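Side-chain contacts in Two-component system response regulator/GGDEF domain protein (Aeromonas salmonicida, PDB 3LUF), which probably makes the second messenger cyclic di-GMP from GTP through a GGDEF domain, this piece holding its two receiver domains: residues 152-155 and 159-162; 127-132 and 139-144; 21-26 and 108-113. One frame throughout, in Å; residues are numbered along the deposited sequence.

Contact 1. Residues 152-155 and 159-162; sequences HEAS and EALA. Unlike the reference sequence in segment 159-162: Ala-162 (reference Thr).
Ala-154 and Ala-160 bring their CA atoms to within 5.1 Å of each other where the end of strand 152-154 meets an early turn of the helix that follows it. Ala-154 CB lies 3.5 Å from the backbone N of Ala-160. The methyls also touch, Ala-154 CB being 3.9 Å from Ala-160 CB. The larger partner is Glu-159. With CG anti to the backbone N (chi1 180°) and the chain extended beyond, its methylenes run alongside the alanine, and Glu-159 CG stands 3.9 Å from Ala-154 CB. The carboxylate thereby reaches past the strand end, and Glu-159 OE1 accepts the backbone N-H of Ser-155, N to OE1 2.8 Å. That bond is nearly straight (166° at the hydrogen) and arrives from the anti side, 32° out of the carboxylate plane. The hydroxyl of Ser-155 adds at most a weak bond to the same oxygen, doubtful because the serine has two conformers. The carboxylate thus ties the residue just after the strand to the start of the helix in this second, CheY-like receiver domain. Glu-153 faces the other way and pairs with Arg-137 of helix 134-145, while Ala-160 rests on Leu-128 and Val-130 of strand 126-130 and on Leu-187 of helix 184-194.

Contact 2. Residues 127-132 and 139-144; sequences VLVVDD and RTMAQL. With MG (magnesium ion), chain F.
Val-129 meets Thr-140, Met-141 and Leu-144 where the first strand of a beta-alpha-beta unit is covered by its connecting helix, in the second receiver domain. Strand 127-130 and helix 139-144 run nearly antiparallel, at 161°, with their axes 9.2 Å apart. The valine carries the contact with both methyls. Val-129 CG2 presses on Leu-144 CD1 at 3.3 Å, tighter than usual for two carbons, and also touches CG of Met-141, modelled as selenomethionine, at 3.9 Å. Val-129 CG1, anti to the backbone N (chi1 179°), meets Thr-140 CG2 at 4.0 Å. Thr-140 can offer a methyl because its hydroxyl is turned back along the helix, where OG1 bonds to the carbonyl of Ser-136. The same CD1 of Leu-144 also reaches back to Val-127, two residues earlier on the strand, 4.1 Å from its CG2; the leucine packs against Leu-174 and Leu-235 too. Past the strand end the chain turns polar: Asp-131 OD1 accepts a bond from a water that the magnesium ion also holds. Asp-132 binds the metal directly beside Asp-176 and the carbonyl of Tyr-178, its OD1 at 2.0 Å from the magnesium, while its OD2 accepts a hydrogen bond from another metal-bound water, 3.0 Å from its oxygen.

Contact 3. Residues 21-26 and 108-113; sequences IQAIAQ and SLQYAV
The carboxamide of Gln-110 is gripped at both ends while its oxygen faces the methyl of Ala-23: OE1 is bonded to Arg-106 NH1 one turn earlier, and NE2 to Gln-27 OE1, the residue just beyond 21-26. Although its CB leaves the backbone pointing away from the other helix, the chain bends at chi2 (62°), and this brings Gln-110 OE1 to 4.3 Å from Ala-23 CB. The amide borders the apolar contact, its polar partners lying outside residues 21-26.

Val-113 does most of the apolar work. Val-113 CG2, anti to the carbonyl carbon, sits 3.6 Å from Ala-23 CB and 4.1 Å from Ile-24 CG1, so one methyl serves two residues of the facing helix. The other methyl, Val-113 CG1, comes to 3.9 Å from the carbonyl oxygen of Ala-23. Ile-24 and Val-113 lie alongside each other with their side chains pointing opposite ways, and their CA atoms are 5.5 Å apart, the small neighbour Ala-23 leaving the valine room to come close.

In the CheY-like fold the first and last helices of a receiver domain pack side by side on one face of the parallel sheet, and here helices 14-27 and 106-122 do so in the first of the two domains. Their short segments cross at -38°, with axes 9.5 Å apart. Segment 108-113 is kinked: Tyr-111 N bonds to Ser-108 O and Ala-112 N to Leu-109 O, each reaching back three residues, as in a tighter 3-10 turn. Leu-109 extends the apolar layer toward Ile-16, Met-19 and Leu-20, and Ile-24 leans on Ile-32 of strand 31-35. On another side of the helix, Lys-219 of the second subunit packs against Ser-108 and Tyr-111, and Tyr-111 OH is hydrogen-bonded to Asp-99 OD2.

In the fold
Contacts 1 and 2 belong to one receiver domain and contact 3 to the other, so the chain illustrates the same fold twice. The centres of contacts 1 and 2 lie 10 Å apart, and neighbouring strands join them through backbone bonds such as His-152 N to Val-127 O at 2.8 Å. Contact 2 holds a magnesium ligand, Asp-132; in contact 1 the side chain of Ser-155 is about 10 Å from that ion. Asp-176, the predicted phosphorylation site, shares the metal. Contact 3 stands apart, its centre 37 Å from that of contact 1 and 29 Å from that of contact 2, although helix 106-122 is followed in the chain by strand 126-130.

Contact 1. Residues 152-155 and 159-162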
loop_
_atom_site.group_PDB
_atom_site.type_symbol
_atom_site.label_atom_id
_atom_site.label_comp_id
_atom_site.label_asym_id
_atom_site.label_seq_id
_atom_site.Cartn_x
_atom_site.Cartn_y
_atom_site.Cartn_z
ATOM N N HIS B 152 -10.093 -12.538 13.617
ATOM C CA HIS B 152 -10.493 -13.922 13.532
ATOM C C HIS B 152 -9.317 -14.720 12.973
ATOM O O HIS B 152 -8.491 -14.199 12.256
ATOM C CB HIS B 152 -11.650 -14.070 12.547
ATOM C CG HIS B 152 -12.881 -13.304 12.923
ATOM N ND1 HIS B 152 -13.965 -13.902 13.532
ATOM C CD2 HIS B 152 -13.217 -12.011 12.733
ATOM C CE1 HIS B 152 -14.906 -12.998 13.728
ATOM N NE2 HIS B 152 -14.477 -11.836 13.259
ATOM N N GLU B 153 -9.257 -16.012 13.276
ATOM C CA GLU B 153 -8.178 -16.841 12.744
ATOM C C GLU B 153 -8.681 -18.100 12.024
ATOM O O GLU B 153 -9.762 -18.643 12.340
ATOM C CB GLU B 153 -7.142 -17.215 13.838
ATOM C CG GLU B 153 -7.703 -18.139 14.919
ATOM C CD GLU B 153 -6.644 -18.761 15.853
ATOM O OE1 GLU B 153 -5.574 -19.248 15.387
ATOM O OE2 GLU B 153 -6.923 -18.768 17.071
ATOM N N ALA B 154 -7.886 -18.541 11.075
ATOM C CA ALA B 154 -8.153 -19.738 10.293
ATOM C C ALA B 154 -6.848 -20.436 9.942
ATOM O O ALA B 154 -5.874 -19.827 9.464
ATOM C CB ALA B 154 -8.956 -19.389 9.005
ATOM N N SER B 155 -6.835 -21.747 10.145
ATOM C CA SER B 155 -5.602 -22.517 9.948
ATOM C C SER B 155 -5.477 -23.110 8.552
ATOM O O SER B 155 -4.459 -23.703 8.206
ATOM C CB SER B 155 -5.478 -23.625 11.011
ATOM O OG SER B 155 -5.862 -23.149 12.286
ATOM N N GLU B 159 -11.288 -23.711 6.675
ATOM C CA GLU B 159 -11.724 -22.968 7.846
ATOM C C GLU B 159 -11.981 -21.485 7.536
ATOM O O GLU B 159 -12.940 -20.930 8.046
ATOM C CB GLU B 159 -10.717 -23.101 9.000
ATOM C CG GLU B 159 -11.137 -22.329 10.240
ATOM C CD GLU B 159 -10.331 -22.680 11.484
ATOM O OE1 GLU B 159 -9.106 -22.947 11.373
ATOM O OE2 GLU B 159 -10.949 -22.678 12.575
ATOM N N ALA B 160 -11.135 -20.873 6.705
ATOM C CA ALA B 160 -11.295 -19.461 6.308
ATOM C C ALA B 160 -12.661 -19.244 5.701
ATOM O O ALA B 160 -13.341 -18.311 6.047
ATOM C CB ALA B 160 -10.171 -19.022 5.334
ATOM N N LEU B 161 -13.060 -20.115 4.772
ATOM C CA LEU B 161 -14.356 -19.982 4.124
ATOM C C LEU B 161 -15.487 -20.097 5.117
ATOM O O LEU B 161 -16.412 -19.303 5.079
ATOM C CB LEU B 161 -14.522 -21.028 3.029
ATOM C CG LEU B 161 -13.556 -20.883 1.844
ATOM C CD1 LEU B 161 -13.314 -22.201 1.127
ATOM C CD2 LEU B 161 -13.983 -19.747 0.811
ATOM N N ALA B 162 -15.380 -21.079 6.021
ATOM C CA ALA B 162 -16.397 -21.293 7.052
ATOM C C ALA B 162 -16.550 -20.074 7.949
ATOM O O ALA B 162 -17.658 -19.656 8.256
ATOM C CB ALA B 162 -16.029 -22.549 7.892
#

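Contact 2. Residues 127-132 and 139-144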
loop_
_atom_site.group_PDB
_atom_site.type_symbol
_atom_site.label_atom_id
_atom_site.label_comp_id
_atom_site.label_asym_id
_atom_site.label_seq_id
_atom_site.Cartn_x
_atom_site.Cartn_y
_atom_site.Cartn_z
ATOM N N VAL B 127 -11.263 -8.514 10.910
ATOM C CA VAL B 127 -10.318 -9.005 9.923
ATOM C C VAL B 127 -10.028 -10.480 10.137
ATOM O O VAL B 127 -10.279 -11.018 11.214
ATOM C CB VAL B 127 -9.017 -8.194 9.967
ATOM C CG1 VAL B 127 -9.296 -6.727 9.838
ATOM C CG2 VAL B 127 -8.190 -8.544 11.272
ATOM N N LEU B 128 -9.494 -11.142 9.107
ATOM C CA LEU B 128 -9.256 -12.584 9.199
ATOM C C LEU B 128 -7.829 -12.898 8.803
ATOM O O LEU B 128 -7.349 -12.424 7.763
ATOM C CB LEU B 128 -10.225 -13.336 8.271
ATOM C CG LEU B 128 -10.043 -14.852 8.055
ATOM C CD1 LEU B 128 -10.084 -15.650 9.379
ATOM C CD2 LEU B 128 -11.050 -15.412 7.024
ATOM N N VAL B 129 -7.123 -13.669 9.639
ATOM C CA VAL B 129 -5.775 -14.138 9.306
ATOM C C VAL B 129 -5.858 -15.629 8.952
ATOM O O VAL B 129 -6.395 -16.400 9.740
ATOM C CB VAL B 129 -4.768 -13.973 10.505
ATOM C CG1 VAL B 129 -3.381 -14.496 10.108
ATOM C CG2 VAL B 129 -4.693 -12.513 10.940
ATOM N N VAL B 130 -5.382 -15.984 7.755
ATOM C CA VAL B 130 -5.350 -17.377 7.249
ATOM C C VAL B 130 -3.897 -17.798 7.070
ATOM O O VAL B 130 -3.147 -17.252 6.241
ATOM C CB VAL B 130 -6.076 -17.534 5.908
ATOM C CG1 VAL B 130 -6.250 -19.007 5.568
ATOM C CG2 VAL B 130 -7.432 -16.853 5.967
ATOM N N ASP B 131 -3.500 -18.804 7.837
ATOM C CA ASP B 131 -2.104 -19.199 7.926
ATOM C C ASP B 131 -2.095 -20.559 8.579
ATOM O O ASP B 131 -2.714 -20.736 9.612
ATOM C CB ASP B 131 -1.352 -18.225 8.852
ATOM C CG ASP B 131 0.156 -18.445 8.859
ATOM O OD1 ASP B 131 0.626 -19.558 8.524
ATOM O OD2 ASP B 131 0.887 -17.492 9.195
ATOM N N ASP B 132 -1.410 -21.507 7.959
ATOM C CA ASP B 132 -1.424 -22.894 8.468
ATOM C C ASP B 132 -0.416 -23.166 9.590
ATOM O O ASP B 132 -0.456 -24.227 10.222
ATOM C CB ASP B 132 -1.241 -23.892 7.333
ATOM C CG ASP B 132 0.067 -23.720 6.621
ATOM O OD1 ASP B 132 0.421 -22.582 6.242
ATOM O OD2 ASP B 132 0.751 -24.737 6.422
ATOM N N ARG B 139 1.390 -14.823 15.752
ATOM C CA ARG B 139 2.188 -13.611 15.754
ATOM C C ARG B 139 1.448 -12.511 14.994
ATOM O O ARG B 139 1.370 -11.373 15.452
ATOM C CB ARG B 139 3.562 -13.856 15.121
ATOM C CG ARG B 139 4.383 -12.586 14.994
ATOM C CD ARG B 139 5.817 -12.837 14.572
ATOM N NE ARG B 139 5.913 -13.303 13.191
ATOM C CZ ARG B 139 6.321 -14.523 12.831
ATOM N NH1 ARG B 139 6.675 -15.425 13.750
ATOM N NH2 ARG B 139 6.383 -14.844 11.546
ATOM N N THR B 140 0.884 -12.871 13.839
ATOM C CA THR B 140 0.212 -11.888 13.007
ATOM C C THR B 140 -1.049 -11.409 13.713
ATOM O O THR B 140 -1.349 -10.212 13.700
ATOM C CB THR B 140 -0.131 -12.493 11.626
ATOM O OG1 THR B 140 1.084 -12.866 10.984
ATOM C CG2 THR B 140 -0.826 -11.496 10.751
HETATM N N MSE B 141 -1.783 -12.352 14.302
HETATM C CA MSE B 141 -2.972 -12.052 15.103
HETATM C C MSE B 141 -2.651 -11.116 16.252
HETATM O O MSE B 141 -3.357 -10.143 16.466
HETATM C CB MSE B 141 -3.638 -13.322 15.623
HETATM C CG MSE B 141 -4.419 -14.039 14.538
HETATM SE SE MSE B 141 -5.020 -15.673 15.382
HETATM C CE MSE B 141 -6.191 -14.794 16.655
ATOM N N ALA B 142 -1.549 -11.381 16.952
ATOM C CA ALA B 142 -1.166 -10.509 18.070
ATOM C C ALA B 142 -0.849 -9.085 17.597
ATOM O O ALA B 142 -1.258 -8.106 18.249
ATOM C CB ALA B 142 0.014 -11.104 18.852
ATOM N N GLN B 143 -0.161 -8.981 16.458
ATOM C CA GLN B 143 0.196 -7.688 15.868
ATOM C C GLN B 143 -1.099 -6.942 15.498
ATOM O O GLN B 143 -1.239 -5.775 15.771
ATOM C CB GLN B 143 1.110 -7.876 14.651
ATOM C CG GLN B 143 2.579 -8.252 14.997
ATOM C CD GLN B 143 3.418 -8.782 13.811
ATOM O OE1 GLN B 143 2.895 -9.260 12.799
ATOM N NE2 GLN B 143 4.735 -8.744 13.973
ATOM N N LEU B 144 -2.056 -7.630 14.873
ATOM C CA LEU B 144 -3.310 -6.971 14.511
ATOM C C LEU B 144 -4.170 -6.582 15.714
ATOM O O LEU B 144 -4.876 -5.573 15.686
ATOM C CB LEU B 144 -4.112 -7.848 13.530
ATOM C CG LEU B 144 -3.403 -8.182 12.216
ATOM C CD1 LEU B 144 -4.145 -9.269 11.464
ATOM C CD2 LEU B 144 -3.282 -6.966 11.306
HETATM MG MG MG F . 1.922 -21.734 5.300
HETATM O O HOH W 1 2.488 -20.904 7.158
HETATM O O HOH W 2 3.273 -23.343 5.626
HETATM O O HOH W 3 3.450 -20.555 4.436
#

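Contact 3. Residues 21-26 and 108-113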
loop_
_atom_site.group_PDB
_atom_site.type_symbol
_atom_site.label_atom_id
_atom_site.label_comp_id
_atom_site.label_asym_id
_atom_site.label_seq_id
_atom_site.Cartn_x
_atom_site.Cartn_y
_atom_site.Cartn_z
ATOM N N ILE B 21 -2.691 18.237 20.770
ATOM C CA ILE B 21 -4.106 18.579 20.999
ATOM C C ILE B 21 -4.702 19.204 19.752
ATOM O O ILE B 21 -5.722 18.735 19.266
ATOM C CB ILE B 21 -4.298 19.507 22.195
ATOM C CG1 ILE B 21 -3.926 18.767 23.496
ATOM C CG2 ILE B 21 -5.742 20.057 22.216
ATOM C CD1 ILE B 21 -3.733 19.710 24.702
ATOM N N GLN B 22 -4.042 20.233 19.217
ATOM C CA GLN B 22 -4.549 20.960 18.046
ATOM C C GLN B 22 -4.750 20.039 16.840
ATOM O O GLN B 22 -5.795 20.074 16.191
ATOM C CB GLN B 22 -3.596 22.098 17.687
ATOM C CG GLN B 22 -4.007 22.971 16.490
ATOM C CD GLN B 22 -2.934 24.007 16.178
ATOM O OE1 GLN B 22 -1.743 23.756 16.402
ATOM N NE2 GLN B 22 -3.339 25.178 15.674
ATOM N N ALA B 23 -3.749 19.208 16.558
ATOM C CA ALA B 23 -3.799 18.313 15.403
ATOM C C ALA B 23 -4.847 17.208 15.576
ATOM O O ALA B 23 -5.615 16.921 14.642
ATOM C CB ALA B 23 -2.453 17.728 15.115
ATOM N N ILE B 24 -4.899 16.599 16.762
ATOM C CA ILE B 24 -5.829 15.490 16.978
ATOM C C ILE B 24 -7.292 16.017 16.998
ATOM O O ILE B 24 -8.215 15.376 16.432
ATOM C CB ILE B 24 -5.441 14.705 18.248
ATOM C CG1 ILE B 24 -4.129 13.974 18.000
ATOM C CG2 ILE B 24 -6.536 13.695 18.623
ATOM C CD1 ILE B 24 -3.477 13.411 19.266
ATOM N N ALA B 25 -7.478 17.205 17.577
ATOM C CA ALA B 25 -8.785 17.847 17.650
ATOM C C ALA B 25 -9.281 18.226 16.254
ATOM O O ALA B 25 -10.483 18.157 15.990
ATOM C CB ALA B 25 -8.741 19.101 18.535
ATOM N N GLN B 26 -8.362 18.618 15.374
ATOM C CA GLN B 26 -8.777 19.129 14.075
ATOM C C GLN B 26 -8.972 18.004 13.074
ATOM O O GLN B 26 -9.842 18.084 12.218
ATOM C CB GLN B 26 -7.777 20.171 13.595
ATOM C CG GLN B 26 -7.917 20.644 12.159
ATOM C CD GLN B 26 -6.666 21.402 11.780
ATOM O OE1 GLN B 26 -6.505 22.560 12.148
ATOM N NE2 GLN B 26 -5.751 20.738 11.102
ATOM N N SER B 108 6.929 14.826 12.372
ATOM C CA SER B 108 6.973 13.471 12.906
ATOM C C SER B 108 5.776 13.236 13.856
ATOM O O SER B 108 5.207 12.148 13.886
ATOM C CB SER B 108 8.330 13.134 13.510
ATOM O OG SER B 108 8.545 13.795 14.732
ATOM N N LEU B 109 5.386 14.266 14.596
ATOM C CA LEU B 109 4.187 14.173 15.461
ATOM C C LEU B 109 2.947 13.845 14.689
ATOM O O LEU B 109 2.044 13.205 15.212
ATOM C CB LEU B 109 3.943 15.501 16.203
ATOM C CG LEU B 109 4.735 15.758 17.440
ATOM C CD1 LEU B 109 4.291 17.186 17.918
ATOM C CD2 LEU B 109 4.536 14.660 18.549
ATOM N N GLN B 110 2.890 14.285 13.434
ATOM C CA GLN B 110 1.745 14.025 12.604
ATOM C C GLN B 110 1.444 12.519 12.519
ATOM O O GLN B 110 0.297 12.137 12.370
ATOM C CB GLN B 110 1.954 14.626 11.208
ATOM C CG GLN B 110 0.740 14.617 10.335
ATOM C CD GLN B 110 -0.410 15.435 10.894
ATOM O OE1 GLN B 110 -0.220 16.372 11.682
ATOM N NE2 GLN B 110 -1.602 15.091 10.483
ATOM N N TYR B 111 2.470 11.671 12.609
ATOM C CA TYR B 111 2.247 10.218 12.637
ATOM C C TYR B 111 1.207 9.805 13.717
ATOM O O TYR B 111 0.361 8.923 13.491
ATOM C CB TYR B 111 3.569 9.462 12.848
ATOM C CG TYR B 111 3.447 7.962 12.872
ATOM C CD1 TYR B 111 3.487 7.206 11.683
ATOM C CD2 TYR B 111 3.293 7.283 14.076
ATOM C CE1 TYR B 111 3.368 5.785 11.717
ATOM C CE2 TYR B 111 3.177 5.905 14.118
ATOM C CZ TYR B 111 3.206 5.166 12.947
ATOM O OH TYR B 111 3.094 3.807 13.052
ATOM N N ALA B 112 1.291 10.433 14.879
ATOM C CA ALA B 112 0.391 10.091 15.999
ATOM C C ALA B 112 -1.087 10.357 15.624
ATOM O O ALA B 112 -2.015 9.640 16.041
ATOM C CB ALA B 112 0.820 10.889 17.236
ATOM N N VAL B 113 -1.306 11.367 14.793
ATOM C CA VAL B 113 -2.661 11.780 14.419
ATOM C C VAL B 113 -3.340 10.719 13.548
ATOM O O VAL B 113 -4.447 10.245 13.844
ATOM C CB VAL B 113 -2.654 13.158 13.683
ATOM C CG1 VAL B 113 -4.064 13.571 13.318
ATOM C CG2 VAL B 113 -1.988 14.230 14.541
#